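Local coordinates for protein phosphoacetylglucosamine mutase (Aspergillus lentulus, PDB 5O9X) that interconverts the 6-phosphate and 1-phosphate of N-acetylglucosamine, as a phosphoacetylglucosamine mutase, probably through a sugar bisphosphate intermediate, at residues Y44-L52 with I107-V115; R53-V64 with V78-E89. The protein carries 1 engineered substitution. All blocks are in the same frame, centred on the assembly; numbering follows the deposited sequence.

Of the elements that make the two contacts, helix 40-56 comes first and serves both: its middle, 44-52, enters contact 1, and its last turn opens the 53-64 segment of contact 2. The chain then runs into strand 61-66, turns back as strand 75-81 and passes through the turns up to Glu89, so contact 2 closes a short loop of 13 intervening residues. Helix 91-101 follows, and only with helix 107-118 does contact 1 close, its wider loop enclosing contact 2. The two meet on helix 40-56, where Val46 and Ala50 pack on Leu80. Together they tie the sheet of the first alpha/beta/alpha domain to helix 40-56, and that helix to helix 107-118.

Contact 1: Y44-L52 with I107-V115; sequences YAVGLLATL and IGDVYDELV
Apolar packing carries the meeting of Leu48 and Leu52 with Ile107 and Tyr111, and no hydrogen bond crosses between the helices. At the N-terminal end, Ile107 reaches over with CG1 anti to its backbone N (chi1 -155°), which sends CD1 to within 3.8 Å of Leu48 CD2. The same methyl arrives at the edge of the Tyr44 ring, near its plane, and also touches Ala45. Further along, Tyr111 extends its ring toward Leu48 and Leu52. Leu48 CG lies 4.0 Å from Tyr111 CD2, and Leu52 meets the ring obliquely, its CG 3.6 Å from Tyr111 CE2 and its CD2 equally near Tyr111 CZ. Leu52 then spreads its other methyl, CD1, onto Leu114 CB (3.8 Å), while CD2 also meets Val115 CG1.

Polar atoms take part through van der Waals contact. The carbonyl O of Leu48 sits in the plane of the Tyr111 ring at its edge, 3.6 Å from CE2, and Thr51 turns CG2 to the Tyr111 hydroxyl, 3.5 Å away. Thr51 OG1 has a hydrogen-bond partner in Thr152, and Tyr44 OH is bonded to Ile10 O of helix 4-14; Ile10 also packs on Leu48 and Tyr111.

The axes of segments 44-52 and 107-115 cross at -23°, 11.3 Å apart at closest approach: a near-parallel, buried pair in which helix 107-118 packs on helix 40-56, itself packed on the sheet of domain I of the phosphohexomutase fold.

Contact 2: R53-V64 with V78-E89; sequences RSKKLSGQWIGV and VKLVDPMGEMLE
This is the antiparallel beta hairpin of strands 61-66 and 75-81 in domain I, extended at one end by a salt-bridge network of Arg53, Asp82 and Glu89 that ties the end of helix 40-56 to the turns after the second strand. Gly63 and Val81 form the hydrogen-bonded pair: Gly63 N sits on a lone pair of Val81 O at 2.9 Å, and Val81 N returns a bond to Gly63 O, also 2.9 Å, from above the carbonyl plane. Val64 and Leu80 form the neighbouring non-hydrogen-bonded pair. On the other side, strand 61-66 bonds to strand 127-132, placing the hairpin within the mixed sheet. The backbone leaves helix 40-56 through a Schellman motif with Ser58 as its C-prime residue.

Pro83, in the type I turn from Asp82 to Gly85, is the apolar centre about which Leu57, Gln60 and Ile62 gather. Leu57 CD1 meets Pro83 CD at 3.5 Å, Ile62 CD1 lies alongside Pro83 CG at 3.8 Å, and the Gln60 side chain crosses the proline at about a right angle. Leu57 CD1 also lies over the centre of one face of the Arg53 guanidinium, and Trp92 adds a cation-pi contact.

The Arg53 side chain leaves the helix with CG opposite the backbone N (chi1 -178°), then bends at chi2, turning its NE side to Asp82. Its direct link to Glu89 is long, supplemented by a water between Arg53 NH1 and Glu89 OE1. The carboxylate is gripped side-on: Arg53 NE reaches Asp82 OD1 at 2.8 Å in a nearly straight bond, while Arg53 NH2 and Glu89 N approach Asp82 OD2 from opposite faces of its plane, each at 2.9 Å.

Contact 1: Y44-L52 with I107-V115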
loop_
_atom_site.group_PDB
_atom_site.type_symbol
_atom_site.label_atom_id
_atom_site.label_comp_id
_atom_site.label_asym_id
_atom_site.label_seq_id
_atom_site.Cartn_x
_atom_site.Cartn_y
_atom_site.Cartn_z
ATOM N N TYR A 44 -9.139 17.482 -11.830
ATOM C CA TYR A 44 -10.339 17.723 -12.658
ATOM C C TYR A 44 -10.454 16.590 -13.685
ATOM O O TYR A 44 -11.511 16.010 -13.829
ATOM C CB TYR A 44 -10.221 19.085 -13.370
ATOM C CG TYR A 44 -11.484 19.463 -14.069
ATOM C CD1 TYR A 44 -12.571 19.937 -13.347
ATOM C CD2 TYR A 44 -11.625 19.221 -15.439
ATOM C CE1 TYR A 44 -13.774 20.235 -13.982
ATOM C CE2 TYR A 44 -12.827 19.533 -16.096
ATOM C CZ TYR A 44 -13.875 20.048 -15.367
ATOM O OH TYR A 44 -15.071 20.327 -16.008
ATOM N N ALA A 45 -9.357 16.258 -14.359
ATOM C CA ALA A 45 -9.304 15.130 -15.310
ATOM C C ALA A 45 -9.713 13.793 -14.675
ATOM O O ALA A 45 -10.496 12.968 -15.246
ATOM C CB ALA A 45 -7.898 15.006 -15.881
ATOM N N VAL A 46 -9.184 13.567 -13.471
ATOM C CA VAL A 46 -9.556 12.354 -12.737
ATOM C C VAL A 46 -11.076 12.260 -12.422
ATOM O O VAL A 46 -11.635 11.155 -12.441
ATOM C CB VAL A 46 -8.675 12.183 -11.455
ATOM C CG1 VAL A 46 -9.184 11.020 -10.618
ATOM C CG2 VAL A 46 -7.222 11.884 -11.860
ATOM N N GLY A 47 -11.716 13.408 -12.147
ATOM C CA GLY A 47 -13.177 13.413 -11.889
ATOM C C GLY A 47 -13.907 12.931 -13.177
ATOM O O GLY A 47 -14.818 12.117 -13.141
ATOM N N LEU A 48 -13.474 13.452 -14.304
ATOM C CA LEU A 48 -13.966 12.959 -15.622
ATOM C C LEU A 48 -13.787 11.456 -15.833
ATOM O O LEU A 48 -14.766 10.757 -16.171
ATOM C CB LEU A 48 -13.273 13.786 -16.698
ATOM C CG LEU A 48 -13.913 15.130 -17.080
ATOM C CD1 LEU A 48 -14.619 15.935 -16.011
ATOM C CD2 LEU A 48 -12.924 15.978 -17.852
ATOM N N LEU A 49 -12.578 10.946 -15.584
ATOM C CA LEU A 49 -12.293 9.516 -15.685
ATOM C C LEU A 49 -13.133 8.640 -14.736
ATOM O O LEU A 49 -13.651 7.611 -15.166
ATOM C CB LEU A 49 -10.818 9.250 -15.469
ATOM C CG LEU A 49 -10.535 7.795 -15.882
ATOM C CD1 LEU A 49 -10.550 7.599 -17.393
ATOM C CD2 LEU A 49 -9.232 7.347 -15.328
ATOM N N ALA A 50 -13.254 9.059 -13.464
ATOM C CA ALA A 50 -14.050 8.336 -12.487
ATOM C C ALA A 50 -15.496 8.211 -12.990
ATOM O O ALA A 50 -16.113 7.176 -12.774
ATOM C CB ALA A 50 -14.033 9.030 -11.084
ATOM N N THR A 51 -16.022 9.264 -13.580
ATOM C CA THR A 51 -17.425 9.242 -14.119
ATOM C C THR A 51 -17.523 8.144 -15.237
ATOM O O THR A 51 -18.394 7.272 -15.197
ATOM C CB THR A 51 -17.848 10.600 -14.722
ATOM O OG1 THR A 51 -17.878 11.617 -13.719
ATOM C CG2 THR A 51 -19.289 10.517 -15.331
ATOM N N LEU A 52 -16.571 8.170 -16.174
ATOM C CA LEU A 52 -16.540 7.187 -17.248
ATOM C C LEU A 52 -16.384 5.778 -16.733
ATOM O O LEU A 52 -17.003 4.838 -17.292
ATOM C CB LEU A 52 -15.428 7.499 -18.267
ATOM C CG LEU A 52 -15.641 8.805 -19.072
ATOM C CD1 LEU A 52 -14.541 8.938 -20.109
ATOM C CD2 LEU A 52 -17.011 8.888 -19.776
ATOM N N ILE A 107 -10.434 19.283 -23.478
ATOM C CA ILE A 107 -10.754 18.197 -22.522
ATOM C C ILE A 107 -12.144 17.575 -22.794
ATOM O O ILE A 107 -12.281 16.363 -22.642
ATOM C CB ILE A 107 -10.509 18.583 -21.035
ATOM C CG1 ILE A 107 -10.249 17.309 -20.208
ATOM C CG2 ILE A 107 -11.626 19.464 -20.456
ATOM C CD1 ILE A 107 -9.658 17.543 -18.833
ATOM N N GLY A 108 -13.129 18.412 -23.186
ATOM C CA GLY A 108 -14.472 17.996 -23.691
ATOM C C GLY A 108 -14.447 16.979 -24.861
ATOM O O GLY A 108 -15.211 15.977 -24.890
ATOM N N ASP A 109 -13.573 17.244 -25.825
ATOM C CA ASP A 109 -13.393 16.387 -26.998
ATOM C C ASP A 109 -12.706 15.101 -26.632
ATOM O O ASP A 109 -13.137 14.013 -27.054
ATOM C CB ASP A 109 -12.609 17.130 -28.099
ATOM C CG ASP A 109 -13.365 18.393 -28.633
ATOM O OD1 ASP A 109 -14.610 18.509 -28.485
ATOM O OD2 ASP A 109 -12.705 19.294 -29.184
ATOM N N VAL A 110 -11.643 15.196 -25.805
ATOM C CA VAL A 110 -10.988 13.998 -25.303
ATOM C C VAL A 110 -11.991 13.119 -24.572
ATOM O O VAL A 110 -12.019 11.915 -24.787
ATOM C CB VAL A 110 -9.730 14.352 -24.489
ATOM C CG1 VAL A 110 -9.117 13.115 -23.856
ATOM C CG2 VAL A 110 -8.712 15.024 -25.416
ATOM N N TYR A 111 -12.858 13.728 -23.748
ATOM C CA TYR A 111 -13.933 12.995 -23.042
ATOM C C TYR A 111 -14.815 12.188 -24.025
ATOM O O TYR A 111 -15.012 10.973 -23.846
ATOM C CB TYR A 111 -14.787 13.978 -22.249
ATOM C CG TYR A 111 -15.778 13.402 -21.241
ATOM C CD1 TYR A 111 -17.186 13.529 -21.443
ATOM C CD2 TYR A 111 -15.336 12.806 -20.029
ATOM C CE1 TYR A 111 -18.102 13.053 -20.492
ATOM C CE2 TYR A 111 -16.255 12.343 -19.085
ATOM C CZ TYR A 111 -17.622 12.448 -19.314
ATOM O OH TYR A 111 -18.506 11.983 -18.378
ATOM N N ASP A 112 -15.352 12.850 -25.058
ATOM C CA ASP A 112 -16.161 12.140 -26.092
ATOM C C ASP A 112 -15.375 11.091 -26.868
ATOM O O ASP A 112 -15.888 9.986 -27.143
ATOM C CB ASP A 112 -16.842 13.124 -27.055
ATOM C CG ASP A 112 -18.059 13.785 -26.431
ATOM O OD1 ASP A 112 -18.910 13.041 -25.846
ATOM O OD2 ASP A 112 -18.148 15.042 -26.524
ATOM N N GLU A 113 -14.108 11.404 -27.158
ATOM C CA GLU A 113 -13.228 10.471 -27.835
ATOM C C GLU A 113 -13.164 9.201 -26.972
ATOM O O GLU A 113 -13.312 8.068 -27.477
ATOM C CB GLU A 113 -11.881 11.151 -27.978
ATOM C CG GLU A 113 -10.843 10.519 -28.865
ATOM C CD GLU A 113 -9.483 11.210 -28.718
ATOM O OE1 GLU A 113 -9.398 12.480 -28.736
ATOM O OE2 GLU A 113 -8.491 10.469 -28.570
ATOM N N LEU A 114 -13.058 9.396 -25.645
ATOM C CA LEU A 114 -13.019 8.264 -24.723
ATOM C C LEU A 114 -14.297 7.493 -24.639
ATOM O O LEU A 114 -14.246 6.239 -24.537
ATOM C CB LEU A 114 -12.507 8.659 -23.320
ATOM C CG LEU A 114 -11.002 8.836 -23.235
ATOM C CD1 LEU A 114 -10.572 9.452 -21.881
ATOM C CD2 LEU A 114 -10.259 7.535 -23.495
ATOM N N VAL A 115 -15.437 8.177 -24.663
ATOM C CA VAL A 115 -16.676 7.398 -24.571
ATOM C C VAL A 115 -16.837 6.404 -25.766
ATOM O O VAL A 115 -17.286 5.263 -25.567
ATOM C CB VAL A 115 -17.955 8.234 -24.237
ATOM C CG1 VAL A 115 -17.642 9.618 -23.715
ATOM C CG2 VAL A 115 -18.984 8.295 -25.362
#

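Contact 2: R53-V64 with V78-E89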
loop_
_atom_site.group_PDB
_atom_site.type_symbol
_atom_site.label_atom_id
_atom_site.label_comp_id
_atom_site.label_asym_id
_atom_site.label_seq_id
_atom_site.Cartn_x
_atom_site.Cartn_y
_atom_site.Cartn_z
ATOM N N ARG A 53 -15.577 5.602 -15.678
ATOM C CA ARG A 53 -15.325 4.266 -15.163
ATOM C C ARG A 53 -16.574 3.726 -14.567
ATOM O O ARG A 53 -16.933 2.557 -14.799
ATOM C CB ARG A 53 -14.153 4.215 -14.099
ATOM C CG ARG A 53 -13.837 2.815 -13.570
ATOM C CD ARG A 53 -13.335 1.926 -14.688
ATOM N NE ARG A 53 -12.844 0.653 -14.207
ATOM C CZ ARG A 53 -12.749 -0.440 -14.931
ATOM N NH1 ARG A 53 -13.219 -0.460 -16.200
ATOM N NH2 ARG A 53 -12.209 -1.506 -14.376
ATOM N N SER A 54 -17.239 4.563 -13.781
ATOM C CA SER A 54 -18.431 4.113 -13.083
ATOM C C SER A 54 -19.503 3.732 -14.114
ATOM O O SER A 54 -20.116 2.654 -13.989
ATOM C CB SER A 54 -18.972 5.242 -12.216
ATOM O OG SER A 54 -20.115 4.793 -11.539
ATOM N N LYS A 55 -19.738 4.645 -15.080
ATOM C CA LYS A 55 -20.696 4.382 -16.208
ATOM C C LYS A 55 -20.402 3.055 -16.949
ATOM O O LYS A 55 -21.329 2.218 -17.106
ATOM C CB LYS A 55 -20.751 5.599 -17.160
ATOM C CG LYS A 55 -21.522 6.794 -16.626
ATOM C CD LYS A 55 -21.470 7.933 -17.661
ATOM C CE LYS A 55 -22.081 9.225 -17.191
ATOM N NZ LYS A 55 -23.583 9.202 -17.184
ATOM N N LYS A 56 -19.121 2.812 -17.287
ATOM C CA LYS A 56 -18.701 1.569 -17.956
ATOM C C LYS A 56 -19.022 0.359 -17.106
ATOM O O LYS A 56 -19.384 -0.694 -17.666
ATOM C CB LYS A 56 -17.200 1.544 -18.312
ATOM C CG LYS A 56 -16.726 0.324 -19.104
ATOM C CD LYS A 56 -17.448 0.181 -20.476
ATOM C CE LYS A 56 -16.794 -0.912 -21.332
ATOM N NZ LYS A 56 -17.529 -1.022 -22.625
ATOM N N LEU A 57 -18.909 0.521 -15.776
ATOM C CA LEU A 57 -19.222 -0.551 -14.840
ATOM C C LEU A 57 -20.648 -0.452 -14.325
ATOM O O LEU A 57 -20.904 -0.727 -13.155
ATOM C CB LEU A 57 -18.142 -0.644 -13.739
ATOM C CG LEU A 57 -16.735 -0.995 -14.275
ATOM C CD1 LEU A 57 -15.712 -0.992 -13.120
ATOM C CD2 LEU A 57 -16.693 -2.364 -14.948
ATOM N N SER A 58 -21.560 -0.002 -15.214
ATOM C CA SER A 58 -23.039 0.063 -14.976
ATOM C C SER A 58 -23.442 0.752 -13.669
ATOM O O SER A 58 -24.372 0.305 -12.976
ATOM C CB SER A 58 -23.697 -1.345 -15.038
ATOM O OG SER A 58 -23.233 -2.171 -16.106
ATOM N N GLY A 59 -22.729 1.833 -13.343
ATOM C CA GLY A 59 -23.023 2.719 -12.206
ATOM C C GLY A 59 -22.528 2.226 -10.851
ATOM O O GLY A 59 -23.048 2.647 -9.813
ATOM N N GLN A 60 -21.515 1.356 -10.847
ATOM C CA GLN A 60 -20.910 0.867 -9.598
ATOM C C GLN A 60 -20.096 2.029 -9.019
ATOM O O GLN A 60 -19.634 2.876 -9.752
ATOM C CB GLN A 60 -20.050 -0.377 -9.810
ATOM C CG GLN A 60 -20.821 -1.711 -9.757
ATOM C CD GLN A 60 -19.936 -2.900 -10.032
ATOM O OE1 GLN A 60 -19.301 -2.979 -11.064
ATOM N NE2 GLN A 60 -19.878 -3.830 -9.108
ATOM N N TRP A 61 -20.070 2.121 -7.699
ATOM C CA TRP A 61 -19.298 3.139 -7.013
ATOM C C TRP A 61 -17.818 2.980 -7.354
ATOM O O TRP A 61 -17.206 1.898 -7.226
ATOM C CB TRP A 61 -19.557 3.042 -5.501
ATOM C CG TRP A 61 -20.940 3.471 -5.174
ATOM C CD1 TRP A 61 -22.046 2.681 -5.074
ATOM C CD2 TRP A 61 -21.372 4.823 -4.905
ATOM N NE1 TRP A 61 -23.152 3.473 -4.738
ATOM C CE2 TRP A 61 -22.771 4.775 -4.636
ATOM C CE3 TRP A 61 -20.705 6.066 -4.850
ATOM C CZ2 TRP A 61 -23.522 5.915 -4.344
ATOM C CZ3 TRP A 61 -21.448 7.216 -4.537
ATOM C CH2 TRP A 61 -22.860 7.121 -4.293
ATOM N N ILE A 62 -17.249 4.077 -7.821
ATOM C CA ILE A 62 -15.765 4.164 -8.005
ATOM C C ILE A 62 -15.187 5.108 -6.901
ATOM O O ILE A 62 -15.795 6.137 -6.598
ATOM C CB ILE A 62 -15.509 4.734 -9.402
ATOM C CG1 ILE A 62 -15.975 3.715 -10.498
ATOM C CG2 ILE A 62 -14.020 5.090 -9.652
ATOM C CD1 ILE A 62 -15.338 2.323 -10.355
ATOM N N GLY A 63 -13.987 4.820 -6.375
ATOM C CA GLY A 63 -13.484 5.703 -5.265
ATOM C C GLY A 63 -12.368 6.572 -5.833
ATOM O O GLY A 63 -11.658 6.171 -6.837
ATOM N N VAL A 64 -12.195 7.750 -5.225
ATOM C CA VAL A 64 -11.041 8.571 -5.483
ATOM C C VAL A 64 -10.432 8.930 -4.119
ATOM O O VAL A 64 -11.135 9.429 -3.291
ATOM C CB VAL A 64 -11.437 9.893 -6.213
ATOM C CG1 VAL A 64 -10.183 10.710 -6.484
ATOM C CG2 VAL A 64 -12.064 9.588 -7.585
ATOM N N VAL A 78 -3.663 11.675 -6.493
ATOM C CA VAL A 78 -5.055 11.165 -6.613
ATOM C C VAL A 78 -4.983 9.787 -7.162
ATOM O O VAL A 78 -4.465 9.617 -8.299
ATOM C CB VAL A 78 -5.943 11.953 -7.627
ATOM C CG1 VAL A 78 -7.377 11.827 -7.258
ATOM C CG2 VAL A 78 -5.619 13.400 -7.678
ATOM N N LYS A 79 -5.443 8.848 -6.319
ATOM C CA LYS A 79 -5.608 7.399 -6.605
ATOM C C LYS A 79 -7.032 6.918 -6.939
ATOM O O LYS A 79 -7.966 7.156 -6.135
ATOM C CB LYS A 79 -5.227 6.650 -5.353
ATOM C CG LYS A 79 -4.676 5.314 -5.761
ATOM C CD LYS A 79 -4.133 4.543 -4.598
ATOM C CE LYS A 79 -5.260 3.868 -3.862
ATOM N NZ LYS A 79 -4.617 3.004 -2.844
ATOM N N LEU A 80 -7.211 6.220 -8.068
ATOM C CA LEU A 80 -8.527 5.609 -8.360
ATOM C C LEU A 80 -8.748 4.177 -7.766
ATOM O O LEU A 80 -7.836 3.345 -7.731
ATOM C CB LEU A 80 -8.846 5.685 -9.830
ATOM C CG LEU A 80 -9.014 7.163 -10.182
ATOM C CD1 LEU A 80 -7.910 7.596 -11.155
ATOM C CD2 LEU A 80 -10.408 7.328 -10.756
ATOM N N VAL A 81 -9.967 3.920 -7.326
ATOM C CA VAL A 81 -10.351 2.660 -6.669
ATOM C C VAL A 81 -11.520 2.039 -7.457
ATOM O O VAL A 81 -12.564 2.636 -7.564
ATOM C CB VAL A 81 -10.775 2.837 -5.173
ATOM C CG1 VAL A 81 -11.029 1.444 -4.518
ATOM C CG2 VAL A 81 -9.677 3.578 -4.407
ATOM N N ASP A 82 -11.325 0.816 -7.938
ATOM C CA ASP A 82 -12.349 0.087 -8.735
ATOM C C ASP A 82 -13.346 -0.577 -7.759
ATOM O O ASP A 82 -13.099 -0.639 -6.517
ATOM C CB ASP A 82 -11.681 -0.938 -9.656
ATOM C CG ASP A 82 -11.551 -0.473 -11.117
ATOM O OD1 ASP A 82 -12.191 0.480 -11.532
ATOM O OD2 ASP A 82 -10.802 -1.102 -11.909
ATOM N N PRO A 83 -14.441 -1.160 -8.303
ATOM C CA PRO A 83 -15.558 -1.452 -7.411
ATOM C C PRO A 83 -15.304 -2.411 -6.263
ATOM O O PRO A 83 -16.022 -2.308 -5.278
ATOM C CB PRO A 83 -16.612 -2.073 -8.385
ATOM C CG PRO A 83 -16.359 -1.227 -9.634
ATOM C CD PRO A 83 -14.847 -1.367 -9.727
ATOM N N MET A 84 -14.347 -3.339 -6.392
ATOM C CA MET A 84 -14.155 -4.346 -5.333
ATOM C C MET A 84 -12.979 -3.965 -4.424
ATOM O O MET A 84 -12.503 -4.762 -3.616
ATOM C CB MET A 84 -14.073 -5.796 -5.920
ATOM C CG MET A 84 -15.444 -6.291 -6.475
ATOM S SD MET A 84 -16.746 -6.262 -5.175
ATOM C CE MET A 84 -16.248 -7.658 -4.152
ATOM N N GLY A 85 -12.513 -2.732 -4.578
ATOM C CA GLY A 85 -11.448 -2.235 -3.692
ATOM C C GLY A 85 -10.078 -2.324 -4.318
ATOM O O GLY A 85 -9.123 -1.861 -3.726
ATOM N N GLU A 86 -9.960 -2.916 -5.509
ATOM C CA GLU A 86 -8.670 -3.006 -6.143
ATOM C C GLU A 86 -8.276 -1.667 -6.815
ATOM O O GLU A 86 -9.111 -0.807 -7.062
ATOM C CB GLU A 86 -8.574 -4.225 -7.090
ATOM C CG GLU A 86 -9.284 -4.100 -8.448
ATOM C CD GLU A 86 -10.790 -4.470 -8.429
ATOM O OE1 GLU A 86 -11.368 -4.604 -7.337
ATOM O OE2 GLU A 86 -11.410 -4.623 -9.529
ATOM N N MET A 87 -6.986 -1.527 -7.124
ATOM C CA MET A 87 -6.500 -0.427 -7.916
ATOM C C MET A 87 -7.133 -0.427 -9.282
ATOM O O MET A 87 -7.321 -1.487 -9.910
ATOM C CB MET A 87 -4.992 -0.508 -8.113
ATOM C CG MET A 87 -4.183 -0.449 -6.809
ATOM S SD MET A 87 -4.462 1.118 -5.999
ATOM C CE MET A 87 -3.260 2.033 -7.005
ATOM N N LEU A 88 -7.404 0.783 -9.753
ATOM C CA LEU A 88 -7.948 1.026 -11.088
ATOM C C LEU A 88 -7.275 0.100 -12.073
ATOM O O LEU A 88 -6.029 0.078 -12.179
ATOM C CB LEU A 88 -7.714 2.508 -11.524
ATOM C CG LEU A 88 -7.992 2.809 -13.010
ATOM C CD1 LEU A 88 -9.509 2.680 -13.227
ATOM C CD2 LEU A 88 -7.451 4.174 -13.447
ATOM N N GLU A 89 -8.093 -0.672 -12.797
ATOM C CA GLU A 89 -7.599 -1.600 -13.846
ATOM C C GLU A 89 -6.454 -0.981 -14.702
ATOM O O GLU A 89 -6.596 0.149 -15.231
ATOM C CB GLU A 89 -8.785 -1.900 -14.768
ATOM C CG GLU A 89 -8.534 -2.948 -15.844
ATOM C CD GLU A 89 -9.843 -3.382 -16.460
ATOM O OE1 GLU A 89 -10.336 -2.695 -17.382
ATOM O OE2 GLU A 89 -10.405 -4.389 -15.979
HETATM O O HOH W 1 -13.148 -2.933 -17.901
#